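PDB 4DTH: VgrG protein from Vibrio cholerae, which carries an actin cross-linking toxin domain that binds ATP and magnesium and probably uses them to join G-actin monomers covalently. Local coordinates for residues P199-S204 / V227-T232; I234-A239 / P304-R309; K243-Y248 / P261-L266. One frame throughout, in Å; residues are numbered along the deposited sequence. Where two conformers were deposited one is given.

Contact 1 of 3, residues P199-S204 / V227-T232; sequences PWYQKS and VFAYLT
Tyr201 brings the CE1 and OH side of its ring against Ala229, in residues 227-232 of helix 221-245. Tyr201 CE1 lies 4.1 Å from Ala229 CB, and the phenol oxygen OH is 3.9 Å from the same methyl. Tyr201 CG is anti to the backbone N (chi1 -179°), which places it beside the carbonyl carbon. The ring meets the helix backbone as well: Tyr230 N sits at its edge, in the ring plane, 4.0 Å from Tyr201 CE1. From the loop backbone, Gln202 O also approaches the Ala229 methyl CB, at 4.2 Å. That one methyl thus meets both the tyrosine ring and the loop backbone.

Trp200 makes a second contact. Its far ring corner CH2 is 4.1 Å from Tyr230 CE1. Tyr230 CE1 is at the edge of the indole, near its plane, and the two side chains cross obliquely. One indole face is covered by Tyr201 CB. The indole NE1 is hydrogen-bonded to Ile277 O.

No hydrogen bond links the two segments directly. Ser233 OG bonds both Gln202 N and Ala229 O, and so ties the loop to the helix. Phe184 meets the rings of both Tyr201 and Tyr230. The loop joins helices 190-196 and 204-212 and packs on helix 221-245, whose Phe228 and Leu231 reach helix 292-307.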
ATOM      1  N   PRO A 199     -10.546   4.910  12.520  1.00 24.99           N
ATOM      2  CA  PRO A 199     -10.603   5.416  13.912  1.00 25.17           C
ATOM      3  C   PRO A 199      -9.845   6.716  14.146  1.00 27.58           C
ATOM      4  O   PRO A 199     -10.264   7.534  14.967  1.00 27.55           O
ATOM      5  CB  PRO A 199     -10.012   4.272  14.740  1.00 27.65           C
ATOM      6  CG  PRO A 199     -10.104   3.073  13.880  1.00 33.03           C
ATOM      7  CD  PRO A 199      -9.997   3.541  12.463  1.00 28.00           C
ATOM      8  N   TRP A 200      -8.745   6.917  13.399  1.00 23.18           N
ATOM      9  CA  TRP A 200      -7.922   8.121  13.512  1.00 22.70           C
ATOM     10  C   TRP A 200      -8.578   9.365  12.934  1.00 23.71           C
ATOM     11  O   TRP A 200      -8.168  10.468  13.285  1.00 22.77           O
ATOM     12  CB  TRP A 200      -6.537   7.899  12.890  1.00 21.22           C
ATOM     13  CG  TRP A 200      -6.557   7.443  11.459  1.00 22.07           C
ATOM     14  CD1 TRP A 200      -6.425   6.164  11.006  1.00 24.38           C
ATOM     15  CD2 TRP A 200      -6.698   8.271  10.295  1.00 21.68           C
ATOM     16  NE1 TRP A 200      -6.482   6.139   9.632  1.00 23.86           N
ATOM     17  CE2 TRP A 200      -6.658   7.418   9.168  1.00 25.28           C
ATOM     18  CE3 TRP A 200      -6.858   9.654  10.091  1.00 23.25           C
ATOM     19  CZ2 TRP A 200      -6.783   7.901   7.858  1.00 24.79           C
ATOM     20  CZ3 TRP A 200      -6.983  10.130   8.794  1.00 24.64           C
ATOM     21  CH2 TRP A 200      -6.950   9.260   7.695  1.00 25.15           C
ATOM     22  N   TYR A 201      -9.548   9.204  12.012  1.00 20.65           N
ATOM     23  CA  TYR A 201     -10.201  10.360  11.403  1.00 20.92           C
ATOM     24  C   TYR A 201     -11.224  10.981  12.338  1.00 26.15           C
ATOM     25  O   TYR A 201     -12.170  10.308  12.755  1.00 26.69           O
ATOM     26  CB  TYR A 201     -10.825  10.029  10.038  1.00 21.22           C
ATOM     27  CG  TYR A 201     -11.478  11.228   9.383  1.00 21.72           C
ATOM     28  CD1 TYR A 201     -10.719  12.320   8.963  1.00 22.92           C
ATOM     29  CD2 TYR A 201     -12.855  11.281   9.198  1.00 22.83           C
ATOM     30  CE1 TYR A 201     -11.318  13.428   8.362  1.00 23.34           C
ATOM     31  CE2 TYR A 201     -13.461  12.375   8.583  1.00 23.75           C
ATOM     32  CZ  TYR A 201     -12.689  13.447   8.169  1.00 27.80           C
ATOM     33  OH  TYR A 201     -13.295  14.534   7.592  1.00 27.78           O
ATOM     34  N   GLN A 202     -11.035  12.268  12.653  1.00 22.62           N
ATOM     35  CA  GLN A 202     -11.913  12.996  13.571  1.00 22.53           C
ATOM     36  C   GLN A 202     -12.801  13.968  12.825  1.00 26.12           C
ATOM     37  O   GLN A 202     -12.434  15.125  12.601  1.00 24.72           O
ATOM     38  CB  GLN A 202     -11.093  13.680  14.673  1.00 23.23           C
ATOM     39  CG  GLN A 202     -10.189  12.703  15.415  1.00 25.56           C
ATOM     40  CD  GLN A 202      -9.543  13.344  16.612  1.00 33.01           C
ATOM     41  OE1 GLN A 202     -10.215  13.931  17.460  1.00 27.32           O
ATOM     42  NE2 GLN A 202      -8.232  13.208  16.728  1.00 24.17           N
ATOM     43  N   LYS A 203     -13.976  13.486  12.409  1.00 24.88           N
ATOM     44  CA  LYS A 203     -14.911  14.306  11.656  1.00 26.53           C
ATOM     45  C   LYS A 203     -15.357  15.597  12.374  1.00 30.34           C
ATOM     46  O   LYS A 203     -15.663  16.584  11.701  1.00 29.66           O
ATOM     47  CB  LYS A 203     -16.090  13.474  11.184  1.00 31.16           C
ATOM     48  CG  LYS A 203     -16.945  14.202  10.178  1.00 52.58           C
ATOM     49  CD  LYS A 203     -17.189  13.352   8.941  1.00 66.80           C
ATOM     50  CE  LYS A 203     -18.408  13.834   8.195  1.00 79.84           C
ATOM     51  NZ  LYS A 203     -19.655  13.759   8.997  1.00 89.42           N
ATOM     52  N   SER A 204     -15.305  15.607  13.725  1.00 28.32           N
ATOM     53  CA  SER A 204     -15.664  16.778  14.533  1.00 27.68           C
ATOM     54  C   SER A 204     -14.775  17.992  14.210  1.00 30.13           C
ATOM     55  O   SER A 204     -15.190  19.136  14.423  1.00 29.65           O
ATOM     56  CB  SER A 204     -15.600  16.447  16.021  1.00 30.95           C
ATOM     57  OG  SER A 204     -14.280  16.161  16.447  1.00 39.24           O
ATOM     58  N   VAL A 227      -9.882  19.669   4.397  1.00 21.45           N
ATOM     59  CA  VAL A 227      -8.421  19.516   4.391  1.00 20.97           C
ATOM     60  C   VAL A 227      -7.899  19.612   5.827  1.00 23.22           C
ATOM     61  O   VAL A 227      -7.073  18.788   6.232  1.00 22.24           O
ATOM     62  CB  VAL A 227      -7.692  20.496   3.433  1.00 25.37           C
ATOM     63  CG1 VAL A 227      -6.172  20.398   3.593  1.00 25.09           C
ATOM     64  CG2 VAL A 227      -8.085  20.229   1.979  1.00 25.47           C
ATOM     65  N   PHE A 228      -8.409  20.585   6.599  1.00 19.82           N
ATOM     66  CA  PHE A 228      -7.999  20.753   7.994  1.00 19.10           C
ATOM     67  C   PHE A 228      -8.293  19.496   8.803  1.00 21.81           C
ATOM     68  O   PHE A 228      -7.412  19.041   9.516  1.00 21.52           O
ATOM     69  CB  PHE A 228      -8.696  21.967   8.629  1.00 20.67           C
ATOM     70  CG  PHE A 228      -8.441  22.112  10.112  1.00 21.13           C
ATOM     71  CD1 PHE A 228      -7.309  22.771  10.579  1.00 22.94           C
ATOM     72  CD2 PHE A 228      -9.353  21.624  11.042  1.00 23.06           C
ATOM     73  CE1 PHE A 228      -7.097  22.944  11.951  1.00 23.06           C
ATOM     74  CE2 PHE A 228      -9.143  21.810  12.416  1.00 24.68           C
ATOM     75  CZ  PHE A 228      -8.009  22.453  12.854  1.00 21.93           C
ATOM     76  N   ALA A 229      -9.520  18.941   8.703  1.00 19.27           N
ATOM     77  CA  ALA A 229      -9.865  17.733   9.461  1.00 19.55           C
ATOM     78  C   ALA A 229      -8.987  16.539   9.080  1.00 22.03           C
ATOM     79  O   ALA A 229      -8.551  15.801   9.966  1.00 20.77           O
ATOM     80  CB  ALA A 229     -11.324  17.386   9.275  1.00 20.64           C
ATOM     81  N   TYR A 230      -8.710  16.371   7.779  1.00 19.32           N
ATOM     82  CA  TYR A 230      -7.885  15.279   7.268  1.00 18.37           C
ATOM     83  C   TYR A 230      -6.452  15.392   7.804  1.00 21.32           C
ATOM     84  O   TYR A 230      -5.956  14.444   8.427  1.00 19.69           O
ATOM     85  CB  TYR A 230      -7.908  15.279   5.724  1.00 19.02           C
ATOM     86  CG  TYR A 230      -7.030  14.211   5.106  1.00 18.84           C
ATOM     87  CD1 TYR A 230      -7.408  12.869   5.130  1.00 20.44           C
ATOM     88  CD2 TYR A 230      -5.802  14.532   4.540  1.00 19.37           C
ATOM     89  CE1 TYR A 230      -6.595  11.880   4.582  1.00 19.43           C
ATOM     90  CE2 TYR A 230      -4.986  13.552   3.974  1.00 19.44           C
ATOM     91  CZ  TYR A 230      -5.387  12.227   4.001  1.00 22.28           C
ATOM     92  OH  TYR A 230      -4.573  11.262   3.470  1.00 22.08           O
ATOM     93  N   LEU A 231      -5.793  16.546   7.566  1.00 18.36           N
ATOM     94  CA  LEU A 231      -4.413  16.770   8.009  1.00 17.53           C
ATOM     95  C   LEU A 231      -4.288  16.744   9.522  1.00 19.97           C
ATOM     96  O   LEU A 231      -3.399  16.065  10.032  1.00 18.42           O
ATOM     97  CB  LEU A 231      -3.850  18.086   7.452  1.00 17.92           C
ATOM     98  CG  LEU A 231      -3.495  18.092   5.969  1.00 22.05           C
ATOM     99  CD1 LEU A 231      -2.984  19.462   5.548  1.00 22.37           C
ATOM    100  CD2 LEU A 231      -2.443  17.001   5.635  1.00 24.01           C
ATOM    101  N   THR A 232      -5.183  17.447  10.249  1.00 17.29           N
ATOM    102  CA  THR A 232      -5.120  17.442  11.714  1.00 16.24           C
ATOM    103  C   THR A 232      -5.263  16.019  12.254  1.00 19.27           C
ATOM    104  O   THR A 232      -4.504  15.649  13.138  1.00 18.60           O
ATOM    105  CB  THR A 232      -6.118  18.424  12.344  1.00 20.54           C
ATOM    106  OG1 THR A 232      -5.915  19.727  11.792  1.00 20.24           O
ATOM    107  CG2 THR A 232      -5.962  18.502  13.850  1.00 20.12           C
TER

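Contact 2 of 3, residues I234-A239 / P304-R309; sequences IYLKTA and PQLQSR
Leu236 and Leu306 mark the closest backbone approach, with CA atoms 6.2 Å apart where helix 221-245 passes the C-terminal part of helix 292-307. Leu236 CG is anti to the carbonyl carbon (chi1 -67°), and both methyls reach across. Leu236 CD2 lies 3.6 Å from Gln305 O and also packs on Leu306 CD2. Leu236 CD1 rests over one face of the Arg309 guanidinium, offset toward the rim, 3.8 Å from Arg309 CZ. These two side chains cross at about a right angle.

Leu306 packs with both methyls. Its CD2 touches Ala239 CB at 4.0 Å and also packs on Tyr235 O. Its CD1 meets the edge of the Tyr235 ring at CD2, 4.0 Å away.

Arg309 turns back to Gln305. Its NH1 donates to Gln305 O at 2.8 Å, with an N-H...O angle of 151°. The same NH1 donates to Gln305 OE1 at 3.0 Å. Both acceptors lie close to the guanidinium plane. These two bonds hold the guanidinium with one face to Leu236 CD1.

No hydrogen bond crosses the contact. It is leucine-centred helix-helix packing within an alpha-helical part of the actin cross-linking domain, with the arginine at its exposed edge.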
ATOM      1  N   ILE A 234      -4.405  13.182  10.816  1.00 16.67           N
ATOM      2  CA  ILE A 234      -3.141  12.488  10.541  1.00 15.94           C
ATOM      3  C   ILE A 234      -2.037  12.960  11.492  1.00 18.75           C
ATOM      4  O   ILE A 234      -1.319  12.127  12.043  1.00 17.37           O
ATOM      5  CB  ILE A 234      -2.733  12.616   9.051  1.00 18.35           C
ATOM      6  CG1 ILE A 234      -3.675  11.762   8.173  1.00 18.86           C
ATOM      7  CG2 ILE A 234      -1.238  12.210   8.839  1.00 19.06           C
ATOM      8  CD1 ILE A 234      -3.424  11.852   6.693  1.00 22.33           C
ATOM      9  N   TYR A 235      -1.899  14.292  11.670  1.00 16.79           N
ATOM     10  CA  TYR A 235      -0.860  14.855  12.543  1.00 17.22           C
ATOM     11  C   TYR A 235      -1.040  14.384  13.987  1.00 19.82           C
ATOM     12  O   TYR A 235      -0.063  13.978  14.616  1.00 19.41           O
ATOM     13  CB  TYR A 235      -0.855  16.396  12.493  1.00 18.48           C
ATOM     14  CG  TYR A 235      -0.253  17.041  11.258  1.00 19.61           C
ATOM     15  CD1 TYR A 235      -0.420  16.476   9.993  1.00 21.33           C
ATOM     16  CD2 TYR A 235       0.371  18.281  11.335  1.00 20.69           C
ATOM     17  CE1 TYR A 235       0.046  17.118   8.845  1.00 23.34           C
ATOM     18  CE2 TYR A 235       0.856  18.923  10.198  1.00 21.43           C
ATOM     19  CZ  TYR A 235       0.665  18.354   8.953  1.00 28.10           C
ATOM     20  OH  TYR A 235       1.176  18.989   7.851  1.00 26.36           O
ATOM     21  N   LEU A 236      -2.294  14.415  14.498  1.00 17.65           N
ATOM     22  CA  LEU A 236      -2.613  13.985  15.860  1.00 17.26           C
ATOM     23  C   LEU A 236      -2.371  12.491  16.048  1.00 20.54           C
ATOM     24  O   LEU A 236      -1.800  12.100  17.063  1.00 19.17           O
ATOM     25  CB  LEU A 236      -4.056  14.357  16.258  1.00 16.86           C
ATOM     26  CG  LEU A 236      -4.368  15.850  16.400  1.00 20.33           C
ATOM     27  CD1 LEU A 236      -5.836  16.050  16.790  1.00 20.48           C
ATOM     28  CD2 LEU A 236      -3.444  16.536  17.413  1.00 23.00           C
ATOM     29  N   LYS A 237      -2.772  11.662  15.063  1.00 17.10           N
ATOM     30  CA  LYS A 237      -2.535  10.217  15.114  1.00 16.57           C
ATOM     31  C   LYS A 237      -1.030   9.901  15.107  1.00 19.89           C
ATOM     32  O   LYS A 237      -0.591   9.012  15.845  1.00 18.06           O
ATOM     33  CB  LYS A 237      -3.268   9.477  13.978  1.00 17.11           C
ATOM     34  CG  LYS A 237      -3.129   7.948  14.031  1.00 20.27           C
ATOM     35  CD  LYS A 237      -3.822   7.326  15.244  1.00 21.17           C
ATOM     36  CE  LYS A 237      -3.815   5.822  15.152  1.00 24.97           C
ATOM     37  NZ  LYS A 237      -4.559   5.237  16.294  1.00 31.71           N
ATOM     38  N   THR A 238      -0.245  10.641  14.286  1.00 17.57           N
ATOM     39  CA  THR A 238       1.209  10.444  14.218  1.00 17.60           C
ATOM     40  C   THR A 238       1.827  10.726  15.597  1.00 20.25           C
ATOM     41  O   THR A 238       2.648   9.939  16.072  1.00 18.76           O
ATOM     42  CB  THR A 238       1.831  11.257  13.080  1.00 19.88           C
ATOM     43  OG1 THR A 238       1.226  10.845  11.852  1.00 18.10           O
ATOM     44  CG2 THR A 238       3.346  11.037  12.973  1.00 18.74           C
ATOM     45  N   ALA A 239       1.403  11.830  16.246  1.00 17.81           N
ATOM     46  CA  ALA A 239       1.878  12.187  17.576  1.00 17.22           C
ATOM     47  C   ALA A 239       1.488  11.098  18.594  1.00 20.75           C
ATOM     48  O   ALA A 239       2.336  10.668  19.382  1.00 18.98           O
ATOM     49  CB  ALA A 239       1.323  13.543  17.983  1.00 18.40           C
ATOM     50  N   PRO A 304      -1.962  24.685  17.044  1.00 21.73           N
ATOM     51  CA  PRO A 304      -2.579  24.621  18.385  1.00 21.13           C
ATOM     52  C   PRO A 304      -3.314  23.325  18.689  1.00 22.38           C
ATOM     53  O   PRO A 304      -3.427  22.979  19.860  1.00 21.63           O
ATOM     54  CB  PRO A 304      -3.535  25.827  18.428  1.00 23.06           C
ATOM     55  CG  PRO A 304      -3.302  26.592  17.193  1.00 27.80           C
ATOM     56  CD  PRO A 304      -2.555  25.763  16.223  1.00 23.27           C
ATOM     57  N   GLN A 305      -3.812  22.621  17.663  1.00 19.39           N
ATOM     58  CA  GLN A 305      -4.482  21.329  17.854  1.00 18.27           C
ATOM     59  C   GLN A 305      -3.476  20.308  18.415  1.00 21.55           C
ATOM     60  O   GLN A 305      -3.810  19.562  19.335  1.00 21.47           O
ATOM     61  CB  GLN A 305      -5.112  20.827  16.549  1.00 19.06           C
ATOM     62  CG  GLN A 305      -6.194  21.763  15.996  1.00 19.56           C
ATOM     63  CD  GLN A 305      -7.456  21.807  16.825  1.00 25.32           C
ATOM     64  OE1 GLN A 305      -7.781  20.883  17.590  1.00 21.24           O
ATOM     65  NE2 GLN A 305      -8.198  22.899  16.694  1.00 21.26           N
ATOM     66  N   LEU A 306      -2.236  20.318  17.897  1.00 19.22           N
ATOM     67  CA  LEU A 306      -1.182  19.451  18.434  1.00 19.13           C
ATOM     68  C   LEU A 306      -0.773  19.936  19.833  1.00 22.27           C
ATOM     69  O   LEU A 306      -0.701  19.137  20.767  1.00 21.34           O
ATOM     70  CB  LEU A 306       0.047  19.474  17.515  1.00 18.94           C
ATOM     71  CG  LEU A 306      -0.002  18.598  16.253  1.00 21.94           C
ATOM     72  CD1 LEU A 306       0.994  19.090  15.220  1.00 21.90           C
ATOM     73  CD2 LEU A 306       0.291  17.123  16.583  1.00 22.54           C
ATOM     74  N   GLN A 307      -0.512  21.243  19.965  1.00 20.05           N
ATOM     75  CA  GLN A 307      -0.046  21.863  21.206  1.00 20.36           C
ATOM     76  C   GLN A 307      -0.993  21.840  22.403  1.00 23.45           C
ATOM     77  O   GLN A 307      -0.549  22.027  23.534  1.00 23.64           O
ATOM     78  CB  GLN A 307       0.552  23.246  20.932  1.00 21.87           C
ATOM     79  CG  GLN A 307       1.852  23.127  20.142  1.00 27.28           C
ATOM     80  CD  GLN A 307       2.311  24.399  19.475  1.00 41.25           C
ATOM     81  OE1 GLN A 307       2.281  25.485  20.049  1.00 30.42           O
ATOM     82  NE2 GLN A 307       2.889  24.258  18.285  1.00 40.90           N
ATOM     83  N   SER A 308      -2.291  21.574  22.164  1.00 20.30           N
ATOM     84  CA  SER A 308      -3.247  21.483  23.264  1.00 19.82           C
ATOM     85  C   SER A 308      -3.296  20.024  23.760  1.00 22.89           C
ATOM     86  O   SER A 308      -3.855  19.747  24.818  1.00 22.52           O
ATOM     87  CB  SER A 308      -4.631  21.968  22.821  1.00 22.84           C
ATOM     88  OG  SER A 308      -5.126  21.140  21.784  1.00 30.80           O
ATOM     89  N   ARG A 309      -2.654  19.106  23.017  1.00 20.21           N
ATOM     90  CA  ARG A 309      -2.665  17.668  23.318  1.00 19.81           C
ATOM     91  C   ARG A 309      -1.299  17.043  23.557  1.00 22.89           C
ATOM     92  O   ARG A 309      -1.209  16.012  24.238  1.00 22.78           O
ATOM     93  CB  ARG A 309      -3.302  16.920  22.147  1.00 19.37           C
ATOM     94  CG  ARG A 309      -4.780  17.218  21.959  1.00 24.09           C
ATOM     95  CD  ARG A 309      -5.268  16.620  20.658  1.00 22.27           C
ATOM     96  NE  ARG A 309      -6.712  16.781  20.458  1.00 26.13           N
ATOM     97  CZ  ARG A 309      -7.276  17.831  19.876  1.00 32.12           C
ATOM     98  NH1 ARG A 309      -6.533  18.855  19.474  1.00 23.15           N
ATOM     99  NH2 ARG A 309      -8.586  17.867  19.687  1.00 23.15           N
TER

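Contact 3 of 3, residues K243-Y248 / P261-L266; sequences KKFGIY and PNANGL. With SO4 (sulfate ion), chain J.
Two hydrogen bonds from Asn262 grip the end of the helix that closes at Phe245. The backbone Asn262 N donates to Phe245 O at 2.8 Å, nearly straight at 174°, from above the carbonyl plane. The side-chain Asn262 ND2 donates to Lys244 O at 3.2 Å. It sits on a lone pair of that oxygen, in the plane of the carbonyl, and the oxygen lies near the plane of the Asn262 amide. Asn262 CG stands between its own backbone N and carbonyl carbon (chi1 59°). ND2 also bonds Thr260 O.

Waters add to these links. One donates to Asn262 OD1 and weakly to Lys244 O. Another donates to both Gly246 O and Ala263 O.

Apolar contacts flank the polar ones. Ala263 CB packs on Phe245 CB at 3.7 Å. Ile247 CG2 rests on Gly265 CA at 3.9 Å, while its CD1 meets Leu266 CD2. Tyr248 CE1 touches Pro261 CG at 4.0 Å. Gly246 has positive phi, and its CA lies 3.9 Å from Pro261 CA.

A charged contact lies apart. Lys243 NZ binds a sulfate, probably from the crystallisation liquor, which Tyr310 OH also holds.

The arrangement is a helix C-terminus ended by a positive-phi glycine, with its last carbonyls taken up by a returning loop. That loop leads on to helix 269-275, whose Val271 packs against Phe245, Ile247 and Ala263.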
ATOM      1  N   LYS A 243       4.281   8.647  20.547  1.00 18.78           N
ATOM      2  CA  LYS A 243       4.263   8.569  22.005  1.00 19.40           C
ATOM      3  C   LYS A 243       4.074   7.119  22.445  1.00 23.97           C
ATOM      4  O   LYS A 243       4.784   6.635  23.336  1.00 24.40           O
ATOM      5  CB  LYS A 243       3.100   9.429  22.514  1.00 21.80           C
ATOM      6  CG  LYS A 243       3.410  10.226  23.745  1.00 42.18           C
ATOM      7  CD  LYS A 243       2.153  10.960  24.190  1.00 46.47           C
ATOM      8  CE  LYS A 243       1.764  10.570  25.591  1.00 54.51           C
ATOM      9  NZ  LYS A 243       0.457  11.150  25.984  1.00 58.01           N
ATOM     10  N   LYS A 244       3.103   6.426  21.819  1.00 21.56           N
ATOM     11  CA  LYS A 244       2.766   5.033  22.128  1.00 21.60           C
ATOM     12  C   LYS A 244       3.948   4.087  21.861  1.00 24.43           C
ATOM     13  O   LYS A 244       4.308   3.276  22.735  1.00 24.39           O
ATOM     14  CB  LYS A 244       1.558   4.634  21.254  1.00 23.79           C
ATOM     15  CG  LYS A 244       1.204   3.170  21.215  1.00 43.40           C
ATOM     16  CD  LYS A 244       0.612   2.705  22.505  1.00 56.37           C
ATOM     17  CE  LYS A 244       0.052   1.321  22.384  1.00 69.87           C
ATOM     18  NZ  LYS A 244      -0.302   0.790  23.722  1.00 81.29           N
ATOM     19  N   PHE A 245       4.551   4.198  20.669  1.00 19.45           N
ATOM     20  CA  PHE A 245       5.613   3.291  20.235  1.00 18.66           C
ATOM     21  C   PHE A 245       7.048   3.776  20.447  1.00 21.53           C
ATOM     22  O   PHE A 245       7.980   3.030  20.156  1.00 21.36           O
ATOM     23  CB  PHE A 245       5.376   2.879  18.777  1.00 19.65           C
ATOM     24  CG  PHE A 245       4.159   2.001  18.578  1.00 21.49           C
ATOM     25  CD1 PHE A 245       4.190   0.651  18.916  1.00 25.75           C
ATOM     26  CD2 PHE A 245       2.978   2.529  18.070  1.00 23.95           C
ATOM     27  CE1 PHE A 245       3.064  -0.161  18.727  1.00 26.84           C
ATOM     28  CE2 PHE A 245       1.852   1.712  17.871  1.00 27.01           C
ATOM     29  CZ  PHE A 245       1.904   0.375  18.202  1.00 25.81           C
ATOM     30  N   GLY A 246       7.210   5.007  20.925  1.00 19.29           N
ATOM     31  CA  GLY A 246       8.529   5.594  21.154  1.00 18.81           C
ATOM     32  C   GLY A 246       9.287   5.754  19.850  1.00 21.09           C
ATOM     33  O   GLY A 246      10.374   5.201  19.688  1.00 21.01           O
ATOM     34  N   ILE A 247       8.690   6.493  18.903  1.00 18.30           N
ATOM     35  CA  ILE A 247       9.269   6.668  17.567  1.00 18.18           C
ATOM     36  C   ILE A 247      10.062   7.967  17.491  1.00 21.08           C
ATOM     37  O   ILE A 247       9.540   9.013  17.861  1.00 20.29           O
ATOM     38  CB  ILE A 247       8.154   6.627  16.482  1.00 20.74           C
ATOM     39  CG1 ILE A 247       7.339   5.306  16.560  1.00 21.97           C
ATOM     40  CG2 ILE A 247       8.742   6.822  15.065  1.00 20.30           C
ATOM     41  CD1 ILE A 247       6.044   5.306  15.726  1.00 28.74           C
ATOM     42  N   TYR A 248      11.279   7.908  16.913  1.00 18.59           N
ATOM     43  CA  TYR A 248      12.073   9.123  16.693  1.00 18.72           C
ATOM     44  C   TYR A 248      11.516   9.795  15.431  1.00 23.62           C
ATOM     45  O   TYR A 248      11.652   9.240  14.338  1.00 23.60           O
ATOM     46  CB  TYR A 248      13.555   8.763  16.495  1.00 19.35           C
ATOM     47  CG  TYR A 248      14.250   8.450  17.799  1.00 20.10           C
ATOM     48  CD1 TYR A 248      14.142   7.191  18.387  1.00 21.51           C
ATOM     49  CD2 TYR A 248      15.009   9.415  18.453  1.00 20.90           C
ATOM     50  CE1 TYR A 248      14.748   6.909  19.610  1.00 22.57           C
ATOM     51  CE2 TYR A 248      15.638   9.139  19.665  1.00 21.67           C
ATOM     52  CZ  TYR A 248      15.500   7.886  20.243  1.00 27.55           C
ATOM     53  OH  TYR A 248      16.124   7.610  21.433  1.00 26.26           O
ATOM     54  N   PRO A 261      11.467   3.202  23.364  1.00 25.61           N
ATOM     55  CA  PRO A 261      11.092   2.721  22.020  1.00 25.98           C
ATOM     56  C   PRO A 261      10.631   1.258  21.996  1.00 30.21           C
ATOM     57  O   PRO A 261      11.223   0.386  22.661  1.00 29.17           O
ATOM     58  CB  PRO A 261      12.379   2.912  21.217  1.00 27.98           C
ATOM     59  CG  PRO A 261      13.073   4.031  21.897  1.00 31.38           C
ATOM     60  CD  PRO A 261      12.821   3.803  23.355  1.00 27.19           C
ATOM     61  N   ASN A 262       9.514   1.006  21.304  1.00 26.37           N
ATOM     62  CA  ASN A 262       8.998  -0.343  21.143  1.00 26.72           C
ATOM     63  C   ASN A 262       8.550  -0.599  19.715  1.00 30.33           C
ATOM     64  O   ASN A 262       7.707  -1.452  19.476  1.00 30.59           O
ATOM     65  CB  ASN A 262       7.966  -0.725  22.210  1.00 30.82           C
ATOM     66  CG  ASN A 262       6.745   0.153  22.259  1.00 55.03           C
ATOM     67  OD1 ASN A 262       5.676  -0.209  21.761  1.00 48.60           O
ATOM     68  ND2 ASN A 262       6.864   1.297  22.926  1.00 49.19           N
ATOM     69  N   ALA A 263       9.149   0.146  18.759  1.00 26.01           N
ATOM     70  CA  ALA A 263       8.952   0.000  17.318  1.00 24.98           C
ATOM     71  C   ALA A 263      10.185   0.561  16.638  1.00 28.27           C
ATOM     72  O   ALA A 263      10.870   1.417  17.212  1.00 28.89           O
ATOM     73  CB  ALA A 263       7.701   0.738  16.846  1.00 25.46           C
ATOM     74  N   ASN A 264      10.474   0.091  15.418  0.50 24.29           N
ATOM     75  CA  ASN A 264      11.657   0.560  14.707  0.50 23.85           C
ATOM     76  C   ASN A 264      11.454   1.865  13.915  0.50 27.78           C
ATOM     77  O   ASN A 264      12.409   2.415  13.365  0.50 28.64           O
ATOM     78  CB  ASN A 264      12.292  -0.561  13.882  0.50 24.00           C
ATOM     79  CG  ASN A 264      12.709  -1.770  14.713  0.50 43.62           C
ATOM     80  OD1 ASN A 264      12.637  -2.914  14.258  0.50 42.31           O
ATOM     81  ND2 ASN A 264      13.137  -1.562  15.956  0.50 32.90           N
ATOM     82  N   GLY A 265      10.230   2.372  13.915  1.00 23.81           N
ATOM     83  CA  GLY A 265       9.903   3.610  13.225  1.00 22.37           C
ATOM     84  C   GLY A 265       8.489   3.618  12.710  1.00 23.40           C
ATOM     85  O   GLY A 265       7.712   2.712  13.019  1.00 22.46           O
ATOM     86  N   LEU A 266       8.159   4.646  11.909  1.00 20.83           N
ATOM     87  CA  LEU A 266       6.827   4.802  11.301  1.00 20.44           C
ATOM     88  C   LEU A 266       6.466   3.638  10.360  1.00 24.63           C
ATOM     89  O   LEU A 266       5.279   3.322  10.223  1.00 24.00           O
ATOM     90  CB  LEU A 266       6.708   6.137  10.541  1.00 20.53           C
ATOM     91  CG  LEU A 266       6.728   7.427  11.382  1.00 25.05           C
ATOM     92  CD1 LEU A 266       6.869   8.661  10.481  1.00 25.15           C
ATOM     93  CD2 LEU A 266       5.482   7.534  12.262  1.00 29.62           C
TER
HETATM   94  S   SO4 J 409      -2.235  10.064  23.891  1.00 64.20           S
HETATM   95  O1  SO4 J 409      -1.440   9.004  24.515  1.00 64.96           O
HETATM   96  O2  SO4 J 409      -1.881  11.347  24.498  1.00 63.34           O
HETATM   97  O3  SO4 J 409      -1.959  10.110  22.452  1.00 61.88           O
HETATM   98  O4  SO4 J 409      -3.660   9.778  24.109  1.00 64.19           O
HETATM   99  O   HOH W   1       3.184   0.156  23.036  1.00 45.60           O
HETATM  100  O   HOH W   2      11.880   3.815  17.840  1.00 19.73           O

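In the fold
All three contacts use helix 221-245, at successive places toward its C-terminal end. Contacts 1 and 2 are buried and have no direct hydrogen bond between their segments. Contact 1 sets aromatic rings of a loop against the helix, and contact 2 sets leucines of one helix against another. They touch each other: Trp200 packs on Lys237, Gln202 on Leu236, and Phe228 and Thr232 on Gln305. Contact 3 lies at the surface and is more polar, with hydrogen bonds and waters at the helix end. It meets contact 2 where Thr238 CG2 packs on Leu266 CD2, but does not touch contact 1.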